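Lysine/ornithine decarboxylase (Vibrio vulnificus, PDB 2PLJ) catalyses the decarboxylation of lysine and ornithine, using a pyridoxal phosphate cofactor bound in a beta/alpha barrel. Local coordinates at residues Asn78-Leu88 with Val287-Cys296; Ala194-Lys202 with Gln238-Leu247. One frame throughout, in Å; residues are numbered along the deposited sequence.

Interaction 1: Asn78-Leu88 with Val287-Cys296; sequences NVTLHYALKPL and VLAEPGRFIC. With P3T ((4-{[(4-aminobutyl)amino]methyl}-5-hydroxy-6-methylpyridin-3-yl)methyl dihydrogen phosphate), chain D.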
loop_
_atom_site.group_PDB
_atom_site.type_symbol
_atom_site.label_atom_id
_atom_site.label_comp_id
_atom_site.label_asym_id
_atom_site.label_seq_id
_atom_site.Cartn_x
_atom_site.Cartn_y
_atom_site.Cartn_z
ATOM N N ASN A 78 -32.764 15.868 -5.763
ATOM C CA ASN A 78 -33.368 15.658 -4.447
ATOM C C ASN A 78 -32.649 14.602 -3.614
ATOM O O ASN A 78 -33.281 13.885 -2.849
ATOM C CB ASN A 78 -34.858 15.296 -4.580
ATOM C CG ASN A 78 -35.628 16.365 -5.286
ATOM O OD1 ASN A 78 -36.233 16.121 -6.329
ATOM N ND2 ASN A 78 -35.567 17.589 -4.753
ATOM N N VAL A 79 -31.345 14.467 -3.822
ATOM C CA VAL A 79 -30.501 13.619 -2.975
ATOM C C VAL A 79 -29.316 14.471 -2.501
ATOM O O VAL A 79 -28.625 15.092 -3.323
ATOM C CB VAL A 79 -29.980 12.368 -3.762
ATOM C CG1 VAL A 79 -28.939 11.579 -2.960
ATOM C CG2 VAL A 79 -31.176 11.502 -4.222
ATOM N N THR A 80 -29.111 14.526 -1.191
ATOM C CA THR A 80 -28.007 15.285 -0.611
ATOM C C THR A 80 -26.741 14.439 -0.815
ATOM O O THR A 80 -26.674 13.286 -0.352
ATOM C CB THR A 80 -28.251 15.603 0.880
ATOM O OG1 THR A 80 -29.469 16.368 0.999
ATOM C CG2 THR A 80 -27.080 16.433 1.468
ATOM N N LEU A 81 -25.758 15.034 -1.497
ATOM C CA LEU A 81 -24.531 14.306 -1.818
ATOM C C LEU A 81 -23.433 14.567 -0.792
ATOM O O LEU A 81 -22.922 15.693 -0.667
ATOM C CB LEU A 81 -24.047 14.679 -3.227
ATOM C CG LEU A 81 -25.075 14.485 -4.350
ATOM C CD1 LEU A 81 -24.532 14.991 -5.704
ATOM C CD2 LEU A 81 -25.544 13.018 -4.418
ATOM N N HIS A 82 -23.090 13.511 -0.071
ATOM C CA HIS A 82 -22.019 13.547 0.918
ATOM C C HIS A 82 -20.751 12.962 0.305
ATOM O O HIS A 82 -20.605 11.739 0.217
ATOM C CB HIS A 82 -22.452 12.729 2.152
ATOM C CG HIS A 82 -23.440 13.446 3.035
ATOM N ND1 HIS A 82 -24.776 13.570 2.725
ATOM C CD2 HIS A 82 -23.273 14.077 4.228
ATOM C CE1 HIS A 82 -25.398 14.236 3.690
ATOM N NE2 HIS A 82 -24.504 14.578 4.599
ATOM N N TYR A 83 -19.828 13.823 -0.101
ATOM C CA TYR A 83 -18.548 13.302 -0.662
ATOM C C TYR A 83 -17.777 12.425 0.343
ATOM O O TYR A 83 -17.482 12.874 1.452
ATOM C CB TYR A 83 -17.677 14.497 -1.087
ATOM C CG TYR A 83 -16.304 14.045 -1.548
ATOM C CD1 TYR A 83 -16.165 13.183 -2.638
ATOM C CD2 TYR A 83 -15.148 14.468 -0.884
ATOM C CE1 TYR A 83 -14.887 12.791 -3.084
ATOM C CE2 TYR A 83 -13.866 14.070 -1.310
ATOM C CZ TYR A 83 -13.756 13.213 -2.401
ATOM O OH TYR A 83 -12.502 12.832 -2.846
ATOM N N ALA A 84 -17.475 11.186 -0.054
ATOM C CA ALA A 84 -16.678 10.289 0.777
ATOM C C ALA A 84 -15.195 10.678 0.608
ATOM O O ALA A 84 -14.618 10.610 -0.515
ATOM C CB ALA A 84 -16.910 8.812 0.376
ATOM N N LEU A 85 -14.594 11.125 1.698
ATOM C CA LEU A 85 -13.184 11.543 1.642
ATOM C C LEU A 85 -12.280 10.380 1.272
ATOM O O LEU A 85 -11.217 10.592 0.662
ATOM C CB LEU A 85 -12.713 12.143 2.968
ATOM C CG LEU A 85 -12.880 13.660 3.085
ATOM C CD1 LEU A 85 -14.340 14.040 3.039
ATOM C CD2 LEU A 85 -12.173 14.149 4.366
ATOM N N LYS A 86 -12.662 9.169 1.670
ATOM C CA LYS A 86 -11.783 7.943 1.571
ATOM C C LYS A 86 -10.937 7.843 0.261
ATOM O O LYS A 86 -9.696 7.668 0.295
ATOM C CB LYS A 86 -12.659 6.658 1.643
ATOM C CG LYS A 86 -13.249 6.233 2.981
ATOM C CD LYS A 86 -14.171 5.011 2.741
ATOM C CE LYS A 86 -13.969 4.378 1.324
ATOM N NZ LYS A 86 -15.173 3.881 0.561
ATOM N N PRO A 87 -11.599 7.930 -0.918
ATOM C CA PRO A 87 -10.798 7.750 -2.145
ATOM C C PRO A 87 -9.749 8.819 -2.451
ATOM O O PRO A 87 -8.781 8.536 -3.187
ATOM C CB PRO A 87 -11.841 7.764 -3.261
ATOM C CG PRO A 87 -13.002 8.582 -2.653
ATOM C CD PRO A 87 -13.037 8.091 -1.232
ATOM N N LEU A 88 -9.963 10.036 -1.946
ATOM C CA LEU A 88 -9.055 11.184 -2.212
ATOM C C LEU A 88 -9.338 12.234 -1.131
ATOM O O LEU A 88 -10.156 13.116 -1.334
ATOM C CB LEU A 88 -9.239 11.758 -3.635
ATOM C CG LEU A 88 -8.266 12.904 -3.936
ATOM C CD1 LEU A 88 -6.777 12.443 -3.744
ATOM C CD2 LEU A 88 -8.518 13.481 -5.338
ATOM N N VAL A 287 -33.358 11.793 1.232
ATOM C CA VAL A 287 -32.429 10.829 0.713
ATOM C C VAL A 287 -31.035 11.453 0.649
ATOM O O VAL A 287 -30.895 12.604 0.248
ATOM C CB VAL A 287 -32.878 10.314 -0.674
ATOM C CG1 VAL A 287 -31.907 9.235 -1.205
ATOM C CG2 VAL A 287 -34.320 9.753 -0.589
ATOM N N LEU A 288 -30.040 10.655 1.037
ATOM C CA LEU A 288 -28.596 11.014 1.009
ATOM C C LEU A 288 -27.855 10.023 0.117
ATOM O O LEU A 288 -28.317 8.880 -0.085
ATOM C CB LEU A 288 -27.946 10.878 2.417
ATOM C CG LEU A 288 -28.640 11.374 3.679
ATOM C CD1 LEU A 288 -27.774 11.211 4.876
ATOM C CD2 LEU A 288 -29.076 12.887 3.510
ATOM N N ALA A 289 -26.690 10.422 -0.407
ATOM C CA ALA A 289 -25.774 9.431 -0.985
ATOM C C ALA A 289 -24.372 9.794 -0.563
ATOM O O ALA A 289 -24.143 10.915 -0.062
ATOM C CB ALA A 289 -25.863 9.392 -2.508
ATOM N N GLU A 290 -23.441 8.879 -0.820
ATOM C CA GLU A 290 -22.056 8.977 -0.323
ATOM C C GLU A 290 -21.063 8.764 -1.486
ATOM O O GLU A 290 -20.198 7.854 -1.419
ATOM C CB GLU A 290 -21.795 7.905 0.755
ATOM C CG GLU A 290 -22.634 8.022 2.037
ATOM C CD GLU A 290 -22.680 6.717 2.854
ATOM O OE1 GLU A 290 -23.296 6.722 3.945
ATOM O OE2 GLU A 290 -22.094 5.683 2.441
ATOM N N PRO A 291 -21.172 9.579 -2.556
ATOM C CA PRO A 291 -20.319 9.315 -3.711
ATOM C C PRO A 291 -18.850 9.628 -3.365
ATOM O O PRO A 291 -18.561 10.635 -2.691
ATOM C CB PRO A 291 -20.849 10.289 -4.780
ATOM C CG PRO A 291 -21.426 11.479 -3.955
ATOM C CD PRO A 291 -22.010 10.789 -2.721
ATOM N N GLY A 292 -17.941 8.753 -3.804
ATOM C CA GLY A 292 -16.501 9.023 -3.688
ATOM C C GLY A 292 -15.884 9.054 -5.071
ATOM O O GLY A 292 -15.665 10.144 -5.658
ATOM N N ARG A 293 -15.648 7.848 -5.597
ATOM C CA ARG A 293 -14.942 7.666 -6.860
ATOM C C ARG A 293 -15.507 8.547 -7.975
ATOM O O ARG A 293 -14.759 9.108 -8.774
ATOM C CB ARG A 293 -15.036 6.198 -7.282
ATOM C CG ARG A 293 -14.258 5.864 -8.562
ATOM C CD ARG A 293 -14.582 4.415 -9.053
ATOM N NE ARG A 293 -14.417 3.383 -8.021
ATOM C CZ ARG A 293 -13.278 2.711 -7.795
ATOM N NH1 ARG A 293 -12.166 2.967 -8.510
ATOM N NH2 ARG A 293 -13.247 1.769 -6.851
ATOM N N PHE A 294 -16.846 8.646 -8.046
ATOM C CA PHE A 294 -17.413 9.360 -9.193
ATOM C C PHE A 294 -16.945 10.816 -9.238
ATOM O O PHE A 294 -16.696 11.376 -10.297
ATOM C CB PHE A 294 -18.956 9.286 -9.163
ATOM C CG PHE A 294 -19.592 9.871 -10.401
ATOM C CD1 PHE A 294 -19.774 9.087 -11.553
ATOM C CD2 PHE A 294 -19.940 11.234 -10.440
ATOM C CE1 PHE A 294 -20.315 9.643 -12.717
ATOM C CE2 PHE A 294 -20.512 11.813 -11.590
ATOM C CZ PHE A 294 -20.703 11.023 -12.734
ATOM N N ILE A 295 -16.784 11.410 -8.058
ATOM C CA ILE A 295 -16.401 12.809 -7.992
ATOM C C ILE A 295 -14.908 13.034 -8.278
ATOM O O ILE A 295 -14.550 13.975 -9.021
ATOM C CB ILE A 295 -16.845 13.441 -6.621
ATOM C CG1 ILE A 295 -18.375 13.608 -6.614
ATOM C CG2 ILE A 295 -16.226 14.843 -6.398
ATOM C CD1 ILE A 295 -18.926 13.939 -5.246
ATOM N N CYS A 296 -14.052 12.190 -7.692
ATOM C CA CYS A 296 -12.594 12.438 -7.749
ATOM C C CYS A 296 -11.858 11.688 -8.835
ATOM O O CYS A 296 -10.854 12.175 -9.324
ATOM C CB CYS A 296 -11.899 12.190 -6.399
ATOM S SG CYS A 296 -12.178 10.544 -5.759
HETATM O OAE P3T D . -18.459 6.079 -4.470
HETATM P PAU P3T D . -17.363 5.002 -4.066
HETATM O OAF P3T D . -15.913 5.684 -4.019
HETATM O OAC P3T D . -17.362 3.740 -4.909
HETATM O OAP P3T D . -17.573 4.518 -2.536
HETATM C CAM P3T D . -17.493 5.542 -1.456
HETATM C CAS P3T D . -17.978 4.829 -0.186
HETATM C CAH P3T D . -19.194 5.321 0.306
HETATM N NAO P3T D . -19.733 4.779 1.398
HETATM C CAQ P3T D . -19.178 3.751 2.032
HETATM C CAA P3T D . -19.891 3.158 3.273
HETATM C CAR P3T D . -17.972 3.185 1.571
HETATM O OAD P3T D . -17.432 2.157 2.242
HETATM C CAT P3T D . -17.354 3.724 0.422
HETATM C CAG P3T D . -16.100 3.197 -0.016
HETATM N NAN P3T D . -15.761 1.955 0.298
HETATM C CAL P3T D . -14.477 1.264 -0.045
HETATM C CAK P3T D . -14.086 1.422 -1.524
HETATM C CAJ P3T D . -12.696 0.727 -1.674
HETATM C CAI P3T D . -12.189 0.821 -3.117
HETATM N NAB P3T D . -10.981 -0.010 -3.337
HETATM O O HOH W 1 -34.556 13.575 -0.611
HETATM O O HOH W 2 -31.800 14.968 1.110
#
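Val79 and Leu81 pack on Ala289 where parallel strands 79-84 and 286-289, neighbours in the beta/alpha barrel, pair through Thr80 N to Val287 O, Ala289 N to Thr80 O and His82 N to Ala289 O. With CG1 anti to its backbone N (chi1 172°), Val79 lays that methyl 3.8 Å from Ala289 CB; the small alanine also admits Leu81 CD2. Past the end of strand 286-289, Pro291, which has no N-H, continues the pairing through its O, which accepts from Ala84 N at 2.9 Å. Tyr83 starts away from the partner, but chi1 of 175° swings its ring back, and Ile295 CD1 slants in 3.9 Å from Tyr83 CD1. Tyr83 OH donates to Leu88 O (2.8 Å), bracing the beta turn that carries Lys86. Gly292, lacking a side chain, fits between Pro87 CG and the phosphate. Gly292 N donates to phosphate OAE and Arg293 N to OAF (2.7 Å). Lys86 NZ is modelled bonded to CAG of the pyridoxal phosphate-putrescine adduct, though its closeness to NAN makes that geometry doubtful. The two segments thus supply two backbone N-H donors to the phosphate, the Glu290 carboxylate beside ring nitrogen NAO and the lysine, while Ser217, Gly255, Asp334 and Tyr388 also bind the adduct.

Interaction 2: Ala194-Lys202 with Gln238-Leu247; sequences ALVIIETAK and QVVERGLPAL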
loop_
_atom_site.group_PDB
_atom_site.type_symbol
_atom_site.label_atom_id
_atom_site.label_comp_id
_atom_site.label_asym_id
_atom_site.label_seq_id
_atom_site.Cartn_x
_atom_site.Cartn_y
_atom_site.Cartn_z
ATOM N N ALA A 194 -32.227 -5.543 11.298
ATOM C CA ALA A 194 -32.423 -4.093 11.320
ATOM C C ALA A 194 -33.610 -3.737 12.227
ATOM O O ALA A 194 -33.512 -2.810 13.036
ATOM C CB ALA A 194 -32.627 -3.559 9.932
ATOM N N LEU A 195 -34.709 -4.482 12.098
ATOM C CA LEU A 195 -35.889 -4.260 12.948
ATOM C C LEU A 195 -35.556 -4.481 14.428
ATOM O O LEU A 195 -35.957 -3.681 15.275
ATOM C CB LEU A 195 -37.094 -5.090 12.460
ATOM C CG LEU A 195 -37.602 -4.584 11.096
ATOM C CD1 LEU A 195 -38.481 -5.606 10.379
ATOM C CD2 LEU A 195 -38.330 -3.248 11.233
ATOM N N VAL A 196 -34.763 -5.516 14.720
ATOM C CA VAL A 196 -34.321 -5.799 16.099
ATOM C C VAL A 196 -33.465 -4.644 16.637
ATOM O O VAL A 196 -33.655 -4.183 17.762
ATOM C CB VAL A 196 -33.564 -7.154 16.214
ATOM C CG1 VAL A 196 -33.062 -7.374 17.626
ATOM C CG2 VAL A 196 -34.475 -8.340 15.813
ATOM N N ILE A 197 -32.549 -4.142 15.807
ATOM C CA ILE A 197 -31.738 -2.995 16.205
ATOM C C ILE A 197 -32.615 -1.760 16.482
ATOM O O ILE A 197 -32.410 -1.037 17.471
ATOM C CB ILE A 197 -30.660 -2.685 15.135
ATOM C CG1 ILE A 197 -29.592 -3.789 15.144
ATOM C CG2 ILE A 197 -30.008 -1.330 15.404
ATOM C CD1 ILE A 197 -28.662 -3.777 13.913
ATOM N N ILE A 198 -33.612 -1.541 15.635
ATOM C CA ILE A 198 -34.452 -0.342 15.732
ATOM C C ILE A 198 -35.356 -0.432 16.989
ATOM O O ILE A 198 -35.488 0.536 17.756
ATOM C CB ILE A 198 -35.236 -0.088 14.428
ATOM C CG1 ILE A 198 -34.261 0.312 13.293
ATOM C CG2 ILE A 198 -36.299 1.015 14.615
ATOM C CD1 ILE A 198 -34.852 0.255 11.916
ATOM N N GLU A 199 -35.924 -1.614 17.214
ATOM C CA GLU A 199 -36.698 -1.850 18.434
ATOM C C GLU A 199 -35.846 -1.694 19.713
ATOM O O GLU A 199 -36.333 -1.138 20.720
ATOM C CB GLU A 199 -37.405 -3.210 18.388
ATOM C CG GLU A 199 -38.646 -3.256 19.253
ATOM C CD GLU A 199 -39.530 -4.472 18.968
ATOM O OE1 GLU A 199 -39.525 -4.965 17.810
ATOM O OE2 GLU A 199 -40.230 -4.926 19.904
ATOM N N THR A 200 -34.597 -2.180 19.667
ATOM C CA THR A 200 -33.679 -2.066 20.807
ATOM C C THR A 200 -33.277 -0.602 21.052
ATOM O O THR A 200 -33.216 -0.162 22.216
ATOM C CB THR A 200 -32.443 -2.993 20.667
ATOM O OG1 THR A 200 -32.888 -4.336 20.463
ATOM C CG2 THR A 200 -31.581 -2.966 21.914
ATOM N N ALA A 201 -33.052 0.151 19.972
ATOM C CA ALA A 201 -32.734 1.576 20.087
ATOM C C ALA A 201 -33.876 2.311 20.803
ATOM O O ALA A 201 -33.637 3.185 21.636
ATOM C CB ALA A 201 -32.479 2.182 18.701
ATOM N N LYS A 202 -35.121 1.943 20.499
ATOM C CA LYS A 202 -36.261 2.580 21.187
ATOM C C LYS A 202 -36.228 2.279 22.697
ATOM O O LYS A 202 -36.401 3.187 23.520
ATOM C CB LYS A 202 -37.609 2.164 20.596
ATOM C CG LYS A 202 -38.769 2.973 21.217
ATOM C CD LYS A 202 -40.122 2.425 20.845
ATOM C CE LYS A 202 -41.242 3.293 21.424
ATOM N NZ LYS A 202 -42.497 3.145 20.621
ATOM N N GLN A 238 -42.392 -1.585 7.929
ATOM C CA GLN A 238 -42.442 -2.494 9.085
ATOM C C GLN A 238 -42.211 -1.769 10.403
ATOM O O GLN A 238 -42.873 -2.078 11.389
ATOM C CB GLN A 238 -41.438 -3.639 8.962
ATOM C CG GLN A 238 -41.755 -4.652 7.863
ATOM C CD GLN A 238 -43.074 -5.383 8.081
ATOM O OE1 GLN A 238 -43.430 -5.769 9.210
ATOM N NE2 GLN A 238 -43.815 -5.578 6.994
ATOM N N VAL A 239 -41.277 -0.812 10.417
ATOM C CA VAL A 239 -41.062 0.034 11.592
ATOM C C VAL A 239 -42.362 0.733 12.034
ATOM O O VAL A 239 -42.742 0.674 13.207
ATOM C CB VAL A 239 -39.967 1.081 11.318
ATOM C CG1 VAL A 239 -39.883 2.109 12.443
ATOM C CG2 VAL A 239 -38.625 0.376 11.123
ATOM N N VAL A 240 -43.023 1.393 11.086
ATOM C CA VAL A 240 -44.297 2.096 11.329
ATOM C C VAL A 240 -45.400 1.133 11.785
ATOM O O VAL A 240 -46.175 1.440 12.716
ATOM C CB VAL A 240 -44.733 2.882 10.055
ATOM C CG1 VAL A 240 -46.229 3.248 10.085
ATOM C CG2 VAL A 240 -43.842 4.108 9.858
ATOM N N GLU A 241 -45.474 -0.029 11.136
ATOM C CA GLU A 241 -46.498 -1.027 11.467
ATOM C C GLU A 241 -46.298 -1.602 12.866
ATOM O O GLU A 241 -47.262 -1.985 13.534
ATOM C CB GLU A 241 -46.525 -2.146 10.417
ATOM C CG GLU A 241 -47.092 -1.701 9.058
ATOM C CD GLU A 241 -48.460 -1.008 9.169
ATOM O OE1 GLU A 241 -48.576 0.176 8.753
ATOM O OE2 GLU A 241 -49.411 -1.631 9.694
ATOM N N ARG A 242 -45.043 -1.661 13.301
ATOM C CA ARG A 242 -44.704 -2.084 14.655
ATOM C C ARG A 242 -44.921 -0.986 15.706
ATOM O O ARG A 242 -44.655 -1.205 16.889
ATOM C CB ARG A 242 -43.263 -2.589 14.720
ATOM C CG ARG A 242 -43.059 -3.926 14.038
ATOM C CD ARG A 242 -41.671 -4.460 14.317
ATOM N NE ARG A 242 -41.387 -5.701 13.598
ATOM C CZ ARG A 242 -40.336 -6.485 13.842
ATOM N NH1 ARG A 242 -39.467 -6.181 14.804
ATOM N NH2 ARG A 242 -40.151 -7.583 13.125
ATOM N N GLY A 243 -45.397 0.184 15.276
ATOM C CA GLY A 243 -45.630 1.303 16.188
ATOM C C GLY A 243 -44.371 2.021 16.668
ATOM O O GLY A 243 -44.406 2.745 17.666
ATOM N N LEU A 244 -43.264 1.828 15.960
ATOM C CA LEU A 244 -41.986 2.466 16.304
ATOM C C LEU A 244 -41.882 3.838 15.610
ATOM O O LEU A 244 -42.614 4.097 14.645
ATOM C CB LEU A 244 -40.809 1.557 15.902
ATOM C CG LEU A 244 -40.637 0.219 16.631
ATOM C CD1 LEU A 244 -39.732 -0.715 15.847
ATOM C CD2 LEU A 244 -40.133 0.393 18.061
ATOM N N PRO A 245 -41.009 4.740 16.115
ATOM C CA PRO A 245 -40.874 6.039 15.433
ATOM C C PRO A 245 -40.534 5.879 13.941
ATOM O O PRO A 245 -39.643 5.104 13.603
ATOM C CB PRO A 245 -39.708 6.714 16.171
ATOM C CG PRO A 245 -39.655 6.044 17.504
ATOM C CD PRO A 245 -40.155 4.645 17.315
ATOM N N ALA A 246 -41.248 6.605 13.079
ATOM C CA ALA A 246 -41.022 6.541 11.624
ATOM C C ALA A 246 -39.635 7.047 11.256
ATOM O O ALA A 246 -39.141 8.018 11.853
ATOM C CB ALA A 246 -42.097 7.348 10.873
ATOM N N LEU A 247 -39.007 6.386 10.286
ATOM C CA LEU A 247 -37.629 6.748 9.878
ATOM C C LEU A 247 -37.614 7.916 8.908
ATOM O O LEU A 247 -38.444 7.977 7.974
ATOM C CB LEU A 247 -36.907 5.548 9.275
ATOM C CG LEU A 247 -36.874 4.294 10.158
ATOM C CD1 LEU A 247 -35.920 3.262 9.550
ATOM C CD2 LEU A 247 -36.485 4.622 11.604
#
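Leu195 and Ile198 of helix 191-203 meet the C-terminal end of helix 223-241; both helices lie on the outside of the beta/alpha barrel, before and after strand 207-212 along the chain. The latter helix ends in a Schellman motif: Gly243 N bonds back to Val240 O and Leu244 N to Val239 O, while Gly243 takes the positive phi (74°) that glycine tolerates easily. The reversal directs Leu244 into the contact.

Apolar contacts form the inner layer. Leu195 CD2 rests 3.6 Å from Val239 CG2, and Ile198 CD1 touches the same valine methyl at 3.9 Å. That CD1 also meets Leu247 CD1 tip to tip, whereas the other isoleucine branch, CG2, lies 4.0 Å from Leu244 CD1. Branched aliphatic chains suit this place because Ile198 and Leu244 can each send separate methyls to different partners; beneath them Leu211 of the strand touches both Ile198 and Leu247.

Charged groups cover the outer side. Arg242, extended from CG to NE, carries one guanidinium face over Leu195 CB, with NH1 3.5 Å from that carbon. The same NH1 makes a salt bridge to Glu199 OE1 at 3.2 Å, a weak, bent hydrogen bond in which carboxylate and guanidinium planes stand 85° apart. Extended Lys202 lends its aliphatic stem to the leucine: Lys202 CD presses to 3.4 Å from Leu244 CD2, tighter than usual for two carbons.

Both contacts belong to the same beta/alpha barrel, with centres 27 Å apart and nearest atoms about 9 Å apart, so they do not touch. Interaction 1 pairs the first and last strands of the barrel in chain order, 79-84 and 286-289, which lie side by side in the sheet; interaction 2 lies within the chain between the two segments of interaction 1. The helices of interaction 2 sit on the outside, around strand 207-212, which is separated from strand 286-289 across the sheet by strand 249-251 alone. Interaction 1 is buried and forms part of the cofactor pocket, while interaction 2 is a partly exposed helix contact well away from the chain's centre.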